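Local atomic coordinates of Lon211 (Mycobacterium tuberculosis, PDB entry 6VBK), a protein that is the N-terminal domain of the ATP-dependent Lon protease and probably helps recognise and bind protein substrates for degradation. Residues 77-82 with 188-193. Sequence-based numbering, arbitrary orientation.
Sequences ADVGTL and EVLETV
In this Lon N-terminal domain, the PUA-like beta-sheet subdomain meets the helical bundle where Leu190, in the last turn of helix 183-191, packs against Val79 and Thr81 at the start of strand 79-88. Every residue pair in contact includes Leu190, which buries 90 Å² of the 246 Å² summed over both sides. Its CG lies anti to the backbone N (chi1 -180°), and chi2 of 57° then turns CD2 to Val79 O and CD1 to Val79 CG1 and Thr81 OG1. Leu190 CD2 lies 3.2 Å from Val79 O, while Leu190 CD1 is 3.8 Å from Val79 CG1, so the leucine fork meets both the backbone and the side chain of one residue. Val79 answers from the strand: with chi1 at 167°, CG1 also reaches to 3.3 Å from Leu190 O. That carbonyl oxygen accepts a hydrogen bond from NE of Arg105, on the adjoining strand 96-112, and Val189 O accepts one from Arg105 NH2; the guanidinium thus ties the sheet to the end of the helix beside the apolar contact. All the touching residues are buried, and Leu25 and Pro70 also pack on Leu190. The polar end of Thr81 is accounted for by a hydrogen bond between OG1 and Val24 O, and the same OG1 sits 3.2 Å from Leu190 CD1.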
ATOM      1  N   ALA B  77       3.558 -20.293   0.730  1.00 73.04           N
ATOM      2  CA  ALA B  77       2.220 -19.921   1.166  1.00 82.27           C
ATOM      3  C   ALA B  77       1.889 -18.498   0.725  1.00 79.92           C
ATOM      4  O   ALA B  77       2.771 -17.663   0.505  1.00 81.77           O
ATOM      5  CB  ALA B  77       2.091 -20.044   2.684  1.00 79.59           C
ATOM      6  N   ASP B  78       0.589 -18.226   0.589  1.00 92.13           N
ATOM      7  CA  ASP B  78       0.137 -16.898   0.189  1.00114.67           C
ATOM      8  C   ASP B  78       0.320 -15.857   1.285  1.00102.05           C
ATOM      9  O   ASP B  78       0.221 -14.658   1.001  1.00 99.35           O
ATOM     10  CB  ASP B  78      -1.331 -16.954  -0.240  1.00134.19           C
ATOM     11  CG  ASP B  78      -2.221 -17.595   0.807  1.00146.63           C
ATOM     12  OD1 ASP B  78      -2.212 -18.840   0.913  1.00150.01           O
ATOM     13  OD2 ASP B  78      -2.921 -16.857   1.532  1.00150.37           O
ATOM     14  N   VAL B  79       0.586 -16.280   2.518  1.00 83.35           N
ATOM     15  CA  VAL B  79       0.803 -15.376   3.640  1.00 65.74           C
ATOM     16  C   VAL B  79       2.064 -15.812   4.370  1.00 68.72           C
ATOM     17  O   VAL B  79       2.240 -17.001   4.660  1.00 73.86           O
ATOM     18  CB  VAL B  79      -0.402 -15.354   4.601  1.00 62.67           C
ATOM     19  CG1 VAL B  79      -0.033 -14.674   5.911  1.00 65.96           C
ATOM     20  CG2 VAL B  79      -1.583 -14.649   3.953  1.00 79.96           C
ATOM     21  N   GLY B  80       2.946 -14.854   4.650  1.00 65.49           N
ATOM     22  CA  GLY B  80       4.107 -15.079   5.480  1.00 66.16           C
ATOM     23  C   GLY B  80       3.974 -14.338   6.801  1.00 71.66           C
ATOM     24  O   GLY B  80       3.043 -13.566   7.026  1.00 54.78           O
ATOM     25  N   THR B  81       4.932 -14.594   7.686  1.00 46.48           N
ATOM     26  CA  THR B  81       4.993 -13.935   8.984  1.00 56.58           C
ATOM     27  C   THR B  81       6.148 -12.946   8.979  1.00 48.81           C
ATOM     28  O   THR B  81       7.299 -13.333   8.748  1.00 50.67           O
ATOM     29  CB  THR B  81       5.164 -14.947  10.117  1.00 56.46           C
ATOM     30  OG1 THR B  81       4.060 -15.859  10.119  1.00 57.70           O
ATOM     31  CG2 THR B  81       5.221 -14.235  11.459  1.00 48.41           C
ATOM     32  N   LEU B  82       5.838 -11.675   9.218  1.00 54.78           N
ATOM     33  CA  LEU B  82       6.879 -10.674   9.405  1.00 55.58           C
ATOM     34  C   LEU B  82       7.716 -11.038  10.623  1.00 57.63           C
ATOM     35  O   LEU B  82       7.196 -11.129  11.738  1.00 45.18           O
ATOM     36  CB  LEU B  82       6.257  -9.288   9.572  1.00 54.06           C
ATOM     37  CG  LEU B  82       7.207  -8.144   9.938  1.00 54.89           C
ATOM     38  CD1 LEU B  82       8.325  -8.021   8.916  1.00 54.11           C
ATOM     39  CD2 LEU B  82       6.450  -6.828  10.069  1.00 56.11           C
ATOM     40  N   GLU B 188      -2.797 -22.988   7.462  1.00104.45           N
ATOM     41  CA  GLU B 188      -4.151 -22.449   7.414  1.00103.61           C
ATOM     42  C   GLU B 188      -4.403 -21.471   8.553  1.00106.06           C
ATOM     43  O   GLU B 188      -5.149 -20.499   8.380  1.00 99.19           O
ATOM     44  CB  GLU B 188      -5.175 -23.582   7.451  1.00102.09           C
ATOM     45  CG  GLU B 188      -6.581 -23.143   7.078  1.00111.57           C
ATOM     46  CD  GLU B 188      -7.582 -24.278   7.112  1.00113.02           C
ATOM     47  OE1 GLU B 188      -8.798 -23.995   7.053  1.00118.75           O
ATOM     48  OE2 GLU B 188      -7.159 -25.450   7.198  1.00109.06           O
ATOM     49  N   VAL B 189      -3.803 -21.712   9.722  1.00 97.46           N
ATOM     50  CA  VAL B 189      -3.846 -20.717  10.790  1.00 87.15           C
ATOM     51  C   VAL B 189      -3.147 -19.443  10.341  1.00 78.33           C
ATOM     52  O   VAL B 189      -3.636 -18.331  10.570  1.00 88.94           O
ATOM     53  CB  VAL B 189      -3.222 -21.282  12.081  1.00 81.65           C
ATOM     54  CG1 VAL B 189      -3.299 -20.257  13.203  1.00 72.16           C
ATOM     55  CG2 VAL B 189      -3.913 -22.570  12.488  1.00 83.48           C
ATOM     56  N   LEU B 190      -1.995 -19.586   9.683  1.00 93.62           N
ATOM     57  CA  LEU B 190      -1.315 -18.431   9.112  1.00 82.00           C
ATOM     58  C   LEU B 190      -2.136 -17.800   7.993  1.00 92.01           C
ATOM     59  O   LEU B 190      -2.008 -16.598   7.728  1.00102.45           O
ATOM     60  CB  LEU B 190       0.063 -18.851   8.601  1.00 92.65           C
ATOM     61  CG  LEU B 190       0.957 -17.792   7.960  1.00 87.22           C
ATOM     62  CD1 LEU B 190       1.183 -16.638   8.922  1.00 79.82           C
ATOM     63  CD2 LEU B 190       2.279 -18.412   7.539  1.00 88.54           C
ATOM     64  N   GLU B 191      -3.030 -18.599   7.405  1.00104.41           N
ATOM     65  CA  GLU B 191      -3.872 -18.166   6.258  1.00120.93           C
ATOM     66  C   GLU B 191      -5.082 -17.322   6.685  1.00117.56           C
ATOM     67  O   GLU B 191      -5.319 -16.301   6.026  1.00120.33           O
ATOM     68  CB  GLU B 191      -4.373 -19.388   5.484  1.00143.93           C
ATOM     69  CG  GLU B 191      -5.487 -19.053   4.508  1.00146.91           C
ATOM     70  CD  GLU B 191      -6.391 -20.211   4.120  1.00136.67           C
ATOM     71  OE1 GLU B 191      -7.621 -20.013   4.088  1.00129.85           O
ATOM     72  OE2 GLU B 191      -5.864 -21.304   3.846  1.00130.98           O
ATOM     73  N   THR B 192      -5.796 -17.693   7.752  1.00 90.36           N
ATOM     74  CA  THR B 192      -7.041 -16.940   8.080  1.00 98.72           C
ATOM     75  C   THR B 192      -6.773 -15.767   9.028  1.00 89.60           C
ATOM     76  O   THR B 192      -6.496 -16.012  10.213  1.00 85.95           O
ATOM     77  CB  THR B 192      -8.136 -17.887   8.586  1.00 93.99           C
ATOM     78  OG1 THR B 192      -7.670 -18.571   9.749  1.00132.88           O
ATOM     79  CG2 THR B 192      -8.584 -18.876   7.531  1.00115.25           C
ATOM     80  N   VAL B 193      -6.901 -14.542   8.507  1.00 91.48           N
ATOM     81  CA  VAL B 193      -6.678 -13.282   9.279  1.00 93.49           C
ATOM     82  C   VAL B 193      -7.730 -13.113  10.384  1.00100.23           C
ATOM     83  O   VAL B 193      -7.339 -12.747  11.505  1.00 85.96           O
ATOM     84  CB  VAL B 193      -6.624 -12.056   8.346  1.00 91.98           C
ATOM     85  CG1 VAL B 193      -5.341 -12.030   7.532  1.00 96.94           C
ATOM     86  CG2 VAL B 193      -7.833 -11.971   7.429  1.00103.19           C
TER